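PDB 1RIF: ATP-dependent DNA helicase uvsW from Enterobacteria phage T4, which couples ATP hydrolysis to 3'-5' unwinding of duplex DNA, branch-migrates Holliday junctions, and acts in recombination-dependent repair and the reorganization of stalled replication forks. Local coordinates for residues F28-E32 with A267-Q271; S92-F96 with K119-F123; K159-P165 with P206-W212. The protein carries 1 engineered substitution. The contacts are given in a common frame with arbitrary orientation. Numbering follows the deposited sequence.

Interaction 1: residues F28-E32 with A267-Q271; sequences FFSFE and ANIMQ
F28 ends a helix, F29 leaves helical geometry (phi/psi -90/49) as the centre of an inverse gamma turn, and S30-E32 run on as an extended strand. Opposite them, A267 and N268 form the loop leading into a helix that holds M270 and Q271. F31 and M270 carry most of the 340 Å² interface. F31, chi1 p, lays its ring face against N268: CA sits 3.8 Å from the ring centroid, 12° off the normal, a CH-pi contact. F31 CG also lies 3.5 Å from A267 O, and F31 CZ 3.7 Å from Q271 OE1, near the ring plane. M270, extended with chi1 and chi2 both t, brings CE to 3.8 Å from F29 CD2; its SD is 5.4 Å from the F29 ring centroid, an oblique Met-aromatic contact. CA atoms are 7.8 Å apart for F29-M270 and 6.2 Å for F31-A267. Strand 30-32 pairs with strand 50-52. Aromatic and methionine side chains, with no hydrogen bond across, thus join the UvsW N-terminal region to the helicase ATP-binding domain.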
# COMPACT_ATOMS: atom_id res chain seq x y z
N PHE A 28 -7.04 21.32 4.11
CA PHE A 28 -6.07 20.65 4.98
C PHE A 28 -5.41 19.49 4.22
O PHE A 28 -4.19 19.39 4.18
CB PHE A 28 -6.78 20.14 6.24
CG PHE A 28 -5.87 19.45 7.22
CD1 PHE A 28 -4.90 20.16 7.92
CD2 PHE A 28 -5.97 18.08 7.44
CE1 PHE A 28 -4.05 19.52 8.83
CE2 PHE A 28 -5.12 17.42 8.35
CZ PHE A 28 -4.16 18.15 9.04
N PHE A 29 -6.23 18.64 3.62
CA PHE A 29 -5.72 17.49 2.89
C PHE A 29 -5.45 17.76 1.41
O PHE A 29 -5.86 17.00 0.54
CB PHE A 29 -6.68 16.30 3.04
CG PHE A 29 -6.67 15.70 4.41
CD1 PHE A 29 -7.76 15.88 5.28
CD2 PHE A 29 -5.57 14.97 4.86
CE1 PHE A 29 -7.74 15.33 6.57
CE2 PHE A 29 -5.53 14.43 6.15
CZ PHE A 29 -6.62 14.60 7.00
N SER A 30 -4.75 18.85 1.13
CA SER A 30 -4.41 19.20 -0.24
C SER A 30 -2.97 19.68 -0.27
O SER A 30 -2.38 20.00 0.76
CB SER A 30 -5.31 20.33 -0.76
OG SER A 30 -4.80 21.59 -0.36
N PHE A 31 -2.40 19.73 -1.47
CA PHE A 31 -1.05 20.20 -1.63
C PHE A 31 -0.87 20.70 -3.05
O PHE A 31 -1.63 20.35 -3.95
CB PHE A 31 -0.03 19.10 -1.29
CG PHE A 31 -0.11 17.88 -2.17
CD1 PHE A 31 0.59 17.83 -3.37
CD2 PHE A 31 -0.86 16.77 -1.78
CE1 PHE A 31 0.52 16.69 -4.18
CE2 PHE A 31 -0.94 15.64 -2.57
CZ PHE A 31 -0.24 15.59 -3.78
N GLU A 32 0.14 21.53 -3.23
CA GLU A 32 0.45 22.12 -4.51
C GLU A 32 1.07 21.07 -5.41
O GLU A 32 2.02 20.40 -5.02
CB GLU A 32 1.43 23.25 -4.28
CG GLU A 32 1.43 24.35 -5.30
CD GLU A 32 2.45 25.41 -4.95
OE1 GLU A 32 3.65 25.21 -5.27
OE2 GLU A 32 2.05 26.43 -4.35
N ALA A 267 6.16 17.92 -1.08
CA ALA A 267 4.77 18.33 -0.89
C ALA A 267 3.75 17.19 -0.93
O ALA A 267 2.75 17.20 -0.20
CB ALA A 267 4.40 19.38 -1.94
N ASN A 268 4.01 16.19 -1.77
CA ASN A 268 3.11 15.06 -1.94
C ASN A 268 3.25 13.88 -0.97
O ASN A 268 2.53 12.89 -1.11
CB ASN A 268 3.20 14.54 -3.37
CG ASN A 268 4.60 14.10 -3.75
OD1 ASN A 268 4.87 13.81 -4.92
ND2 ASN A 268 5.49 14.03 -2.77
N ILE A 269 4.15 13.97 0.00
CA ILE A 269 4.32 12.88 0.97
C ILE A 269 2.97 12.40 1.48
O ILE A 269 2.78 11.23 1.83
CB ILE A 269 5.17 13.31 2.19
CG1 ILE A 269 5.28 12.15 3.19
CG2 ILE A 269 4.55 14.52 2.87
CD1 ILE A 269 6.01 10.93 2.67
N MET A 270 2.02 13.32 1.52
CA MET A 270 0.67 13.05 2.00
C MET A 270 -0.06 11.94 1.23
O MET A 270 -0.79 11.16 1.84
CB MET A 270 -0.12 14.36 1.96
CG MET A 270 -1.41 14.34 2.74
SD MET A 270 -2.01 16.01 3.05
CE MET A 270 -1.89 16.09 4.86
N GLN A 271 0.11 11.86 -0.08
CA GLN A 271 -0.59 10.82 -0.82
C GLN A 271 0.10 9.47 -0.82
O GLN A 271 -0.44 8.49 -1.33
CB GLN A 271 -0.92 11.26 -2.25
CG GLN A 271 0.23 11.56 -3.15
CD GLN A 271 -0.22 11.84 -4.59
OE1 GLN A 271 0.54 12.39 -5.39
NE2 GLN A 271 -1.45 11.44 -4.92

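Interaction 2: residues S92-F96 with K119-F123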
# COMPACT_ATOMS: atom_id res chain seq x y z
N SER A 92 -0.53 -12.06 18.03
CA SER A 92 0.36 -11.73 19.14
C SER A 92 1.78 -11.98 18.66
O SER A 92 2.00 -12.77 17.75
CB SER A 92 0.07 -12.63 20.34
OG SER A 92 0.36 -13.99 20.06
N ARG A 93 2.75 -11.31 19.26
CA ARG A 93 4.12 -11.52 18.83
C ARG A 93 4.48 -12.97 19.10
O ARG A 93 5.31 -13.56 18.40
CB ARG A 93 5.07 -10.58 19.58
CG ARG A 93 6.50 -10.62 19.06
CD ARG A 93 6.56 -10.39 17.55
NE ARG A 93 7.87 -10.72 16.98
CZ ARG A 93 8.80 -9.83 16.63
NH1 ARG A 93 8.58 -8.54 16.78
NH2 ARG A 93 9.95 -10.25 16.14
N LYS A 94 3.83 -13.56 20.10
CA LYS A 94 4.06 -14.95 20.47
C LYS A 94 3.63 -15.90 19.36
O LYS A 94 4.36 -16.82 18.98
CB LYS A 94 3.29 -15.30 21.74
CG LYS A 94 3.62 -16.67 22.31
CD LYS A 94 5.00 -16.65 22.98
CE LYS A 94 5.37 -18.01 23.61
NZ LYS A 94 4.48 -18.44 24.73
N ASP A 95 2.43 -15.68 18.83
CA ASP A 95 1.94 -16.55 17.77
C ASP A 95 2.63 -16.25 16.45
O ASP A 95 2.73 -17.13 15.59
CB ASP A 95 0.42 -16.43 17.64
CG ASP A 95 -0.31 -17.03 18.83
OD1 ASP A 95 0.07 -18.13 19.28
OD2 ASP A 95 -1.27 -16.39 19.33
N PHE A 96 3.11 -15.03 16.29
CA PHE A 96 3.82 -14.68 15.07
C PHE A 96 5.11 -15.47 15.05
O PHE A 96 5.45 -16.08 14.04
CB PHE A 96 4.15 -13.18 15.03
CG PHE A 96 5.01 -12.79 13.85
CD1 PHE A 96 4.54 -12.94 12.55
CD2 PHE A 96 6.28 -12.27 14.04
CE1 PHE A 96 5.32 -12.57 11.46
CE2 PHE A 96 7.06 -11.89 12.96
CZ PHE A 96 6.58 -12.04 11.66
N LYS A 119 11.93 -9.62 10.79
CA LYS A 119 10.84 -10.18 11.60
C LYS A 119 10.01 -9.04 12.19
O LYS A 119 8.78 -9.09 12.20
CB LYS A 119 11.40 -11.04 12.73
CG LYS A 119 12.09 -12.32 12.28
CD LYS A 119 12.54 -13.13 13.48
CE LYS A 119 13.18 -14.45 13.06
NZ LYS A 119 13.64 -15.25 14.24
N ASP A 120 10.69 -8.01 12.70
CA ASP A 120 10.02 -6.86 13.28
C ASP A 120 9.17 -6.13 12.23
O ASP A 120 8.01 -5.81 12.47
CB ASP A 120 11.04 -5.88 13.88
CG ASP A 120 11.62 -6.37 15.21
OD1 ASP A 120 11.12 -7.38 15.76
OD2 ASP A 120 12.58 -5.74 15.71
N ALA A 121 9.77 -5.86 11.07
CA ALA A 121 9.08 -5.16 9.99
C ALA A 121 7.81 -5.91 9.56
O ALA A 121 6.74 -5.30 9.41
CB ALA A 121 10.01 -4.99 8.80
N VAL A 122 7.93 -7.22 9.37
CA VAL A 122 6.80 -8.05 8.97
C VAL A 122 5.71 -8.02 10.04
O VAL A 122 4.53 -7.86 9.72
CB VAL A 122 7.23 -9.52 8.73
CG1 VAL A 122 6.00 -10.41 8.58
CG2 VAL A 122 8.09 -9.61 7.48
N PHE A 123 6.10 -8.17 11.30
CA PHE A 123 5.15 -8.15 12.40
C PHE A 123 4.43 -6.80 12.48
O PHE A 123 3.21 -6.74 12.63
CB PHE A 123 5.85 -8.43 13.72
CG PHE A 123 4.92 -8.45 14.90
CD1 PHE A 123 4.01 -9.49 15.07
CD2 PHE A 123 4.93 -7.41 15.83
CE1 PHE A 123 3.13 -9.50 16.13
CE2 PHE A 123 4.05 -7.40 16.90
CZ PHE A 123 3.14 -8.44 17.05
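R93 supplies the polar link between the two helices: NH1 and NH2 both donate to D120 OD1, at 3.0 and 3.1 Å, a salt bridge. NE forms a salt bridge with D97, one turn further along its own helix. S92 is the N-cap of that helix; its OG accepts from D95 N at 2.9 Å and donates weakly to D95 OD2 at 3.0 Å. Regular helical bonds use the backbone nearby, F96 N to S92 O at 2.9 Å and F123 N to K119 O at 3.0 Å. Beside the salt bridge the contact is mostly aromatic and aliphatic. R93 CD lies 3.6 Å from the F123 ring centroid, over its face, and F123 CB sits over the F96 ring at 4.1 Å from its centroid. The two rings meet obliquely, planes at 46°, while F96 CZ reaches V122 CG1 at 3.5 Å. This helix-helix contact, held by a salt bridge and phenylalanine packing, joins the start of helix 93-101 to helix 116-128, whose V122 also packs on I144, L147 and L148 of helix 141-155.

Interaction 3: residues K159-P165 with P206-W212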
# COMPACT_ATOMS: atom_id res chain seq x y z
N LYS A 159 -6.09 -12.22 -3.50
CA LYS A 159 -4.81 -12.31 -4.19
C LYS A 159 -3.87 -11.25 -3.65
O LYS A 159 -4.29 -10.35 -2.91
CB LYS A 159 -4.99 -12.11 -5.69
CG LYS A 159 -5.56 -13.31 -6.41
CD LYS A 159 -5.55 -13.07 -7.90
CE LYS A 159 -6.01 -14.29 -8.67
NZ LYS A 159 -6.02 -13.98 -10.13
N ILE A 160 -2.60 -11.37 -4.02
CA ILE A 160 -1.57 -10.43 -3.59
C ILE A 160 -0.96 -9.76 -4.83
O ILE A 160 -0.54 -10.44 -5.78
CB ILE A 160 -0.43 -11.14 -2.80
CG1 ILE A 160 -1.01 -11.95 -1.63
CG2 ILE A 160 0.55 -10.11 -2.26
CD1 ILE A 160 -0.86 -13.46 -1.80
N LEU A 161 -0.93 -8.42 -4.82
CA LEU A 161 -0.37 -7.64 -5.93
C LEU A 161 0.94 -7.06 -5.44
O LEU A 161 0.98 -6.38 -4.41
CB LEU A 161 -1.29 -6.47 -6.32
CG LEU A 161 -1.23 -5.85 -7.73
CD1 LEU A 161 -1.48 -4.36 -7.59
CD2 LEU A 161 0.09 -6.09 -8.42
N ILE A 162 2.02 -7.32 -6.18
CA ILE A 162 3.33 -6.80 -5.83
C ILE A 162 3.79 -5.95 -7.01
O ILE A 162 3.88 -6.44 -8.12
CB ILE A 162 4.32 -7.94 -5.57
CG1 ILE A 162 3.72 -8.90 -4.54
CG2 ILE A 162 5.66 -7.39 -5.06
CD1 ILE A 162 4.56 -10.11 -4.30
N ILE A 163 4.06 -4.67 -6.75
CA ILE A 163 4.50 -3.74 -7.79
C ILE A 163 6.00 -3.48 -7.66
O ILE A 163 6.48 -3.09 -6.61
CB ILE A 163 3.72 -2.38 -7.69
CG1 ILE A 163 2.20 -2.65 -7.74
CG2 ILE A 163 4.12 -1.44 -8.83
CD1 ILE A 163 1.32 -1.40 -7.60
N VAL A 164 6.75 -3.70 -8.73
CA VAL A 164 8.19 -3.48 -8.70
C VAL A 164 8.57 -2.41 -9.73
O VAL A 164 7.81 -2.17 -10.67
CB VAL A 164 9.00 -4.79 -8.96
CG1 VAL A 164 8.71 -5.81 -7.86
CG2 VAL A 164 8.69 -5.36 -10.34
N PRO A 165 9.73 -1.76 -9.56
CA PRO A 165 10.15 -0.72 -10.50
C PRO A 165 10.41 -1.09 -11.96
O PRO A 165 10.20 -0.26 -12.84
CB PRO A 165 11.37 -0.10 -9.82
CG PRO A 165 11.87 -1.18 -8.93
CD PRO A 165 10.63 -1.82 -8.39
N PRO A 206 -2.35 -16.87 -6.94
CA PRO A 206 -2.62 -15.92 -5.85
C PRO A 206 -1.70 -14.68 -5.85
O PRO A 206 -2.10 -13.61 -5.40
CB PRO A 206 -2.44 -16.77 -4.59
CG PRO A 206 -1.41 -17.79 -5.03
CD PRO A 206 -1.93 -18.17 -6.40
N VAL A 207 -0.48 -14.83 -6.37
CA VAL A 207 0.45 -13.71 -6.42
C VAL A 207 0.60 -13.15 -7.84
O VAL A 207 0.87 -13.91 -8.79
CB VAL A 207 1.86 -14.09 -5.92
CG1 VAL A 207 2.75 -12.85 -5.91
CG2 VAL A 207 1.79 -14.69 -4.52
N VAL A 208 0.43 -11.84 -7.97
CA VAL A 208 0.57 -11.14 -9.24
C VAL A 208 1.68 -10.09 -9.12
O VAL A 208 1.65 -9.25 -8.22
CB VAL A 208 -0.75 -10.45 -9.66
CG1 VAL A 208 -0.58 -9.76 -11.00
CG2 VAL A 208 -1.88 -11.49 -9.76
N VAL A 209 2.65 -10.13 -10.02
CA VAL A 209 3.77 -9.20 -9.97
C VAL A 209 3.93 -8.38 -11.24
O VAL A 209 3.97 -8.93 -12.35
CB VAL A 209 5.09 -9.94 -9.69
CG1 VAL A 209 6.24 -8.94 -9.58
CG2 VAL A 209 4.96 -10.78 -8.40
N GLY A 210 4.05 -7.07 -11.08
CA GLY A 210 4.21 -6.20 -12.22
C GLY A 210 4.79 -4.84 -11.88
O GLY A 210 5.16 -4.56 -10.74
N THR A 211 4.88 -3.99 -12.90
CA THR A 211 5.42 -2.65 -12.73
C THR A 211 4.25 -1.69 -12.77
O THR A 211 3.14 -2.07 -13.15
CB THR A 211 6.38 -2.30 -13.87
OG1 THR A 211 5.68 -2.33 -15.11
CG2 THR A 211 7.52 -3.31 -13.94
N TRP A 212 4.49 -0.44 -12.38
CA TRP A 212 3.45 0.59 -12.39
C TRP A 212 2.85 0.84 -13.76
O TRP A 212 1.64 1.00 -13.90
CB TRP A 212 4.00 1.92 -11.85
CG TRP A 212 3.93 2.04 -10.36
CD1 TRP A 212 4.97 2.00 -9.48
CD2 TRP A 212 2.74 2.21 -9.58
NE1 TRP A 212 4.50 2.14 -8.19
CE2 TRP A 212 3.14 2.28 -8.23
CE3 TRP A 212 1.38 2.33 -9.90
CZ2 TRP A 212 2.22 2.45 -7.18
CZ3 TRP A 212 0.46 2.50 -8.86
CH2 TRP A 212 0.89 2.56 -7.52
O HOH W 1 7.04 0.36 -11.66
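Branched aliphatic residues fill both faces of this parallel strand pair. I160, I162, V207 and V209 share one face, where I162 CD1 meets V207 CG1 at 3.7 Å and I160 CD1 meets V207 CG2 at 4.0 Å. L161, I163 and V208 point to the other, with G210 opposite I163. Past the glycine, W212 folds back so that I163 CG2 lies 3.6 Å from the centroid of its five-membered ring, a CH-pi contact over the face. Between the faces runs the parallel hydrogen-bond pattern: I160 N to P206 O 2.7 Å, V208 N to I160 O 2.8 Å, I162 N to V208 O 2.8 Å and G210 N to I162 O 3.0 Å. V164 N to G210 O, 2.7 Å, extends it. Past V164 and T211 the chains part, and a water bridges V164 O and W212 N, 2.8 Å from each. Strand 159-163 lies between strands 207-210 and 226-232 of the parallel helicase sheet, with helices 141-155 and 167-180 packed on the I160-I162 face.

In the fold
Interaction 3 is the buried one, inside the parallel sheet of the ATP-binding domain, and it combines backbone hydrogen bonds with aliphatic packing. Interactions 1 and 2 are partly buried and are made mainly by side chains, with no backbone hydrogen bond across them. Interaction 1 has aromatic and sulfur contacts without a hydrogen bond across it, whereas interaction 2 adds a salt bridge to its aromatic packing. No helix or strand is common to any two of them, but helix 141-155 packs against both interaction 2, through V122, and interaction 3. Interactions 1 and 3 lie on opposite sides of the chain's centre, their centres about 26 Å apart. Interaction 1 joins residues 235 positions apart, and the other two fall within that span.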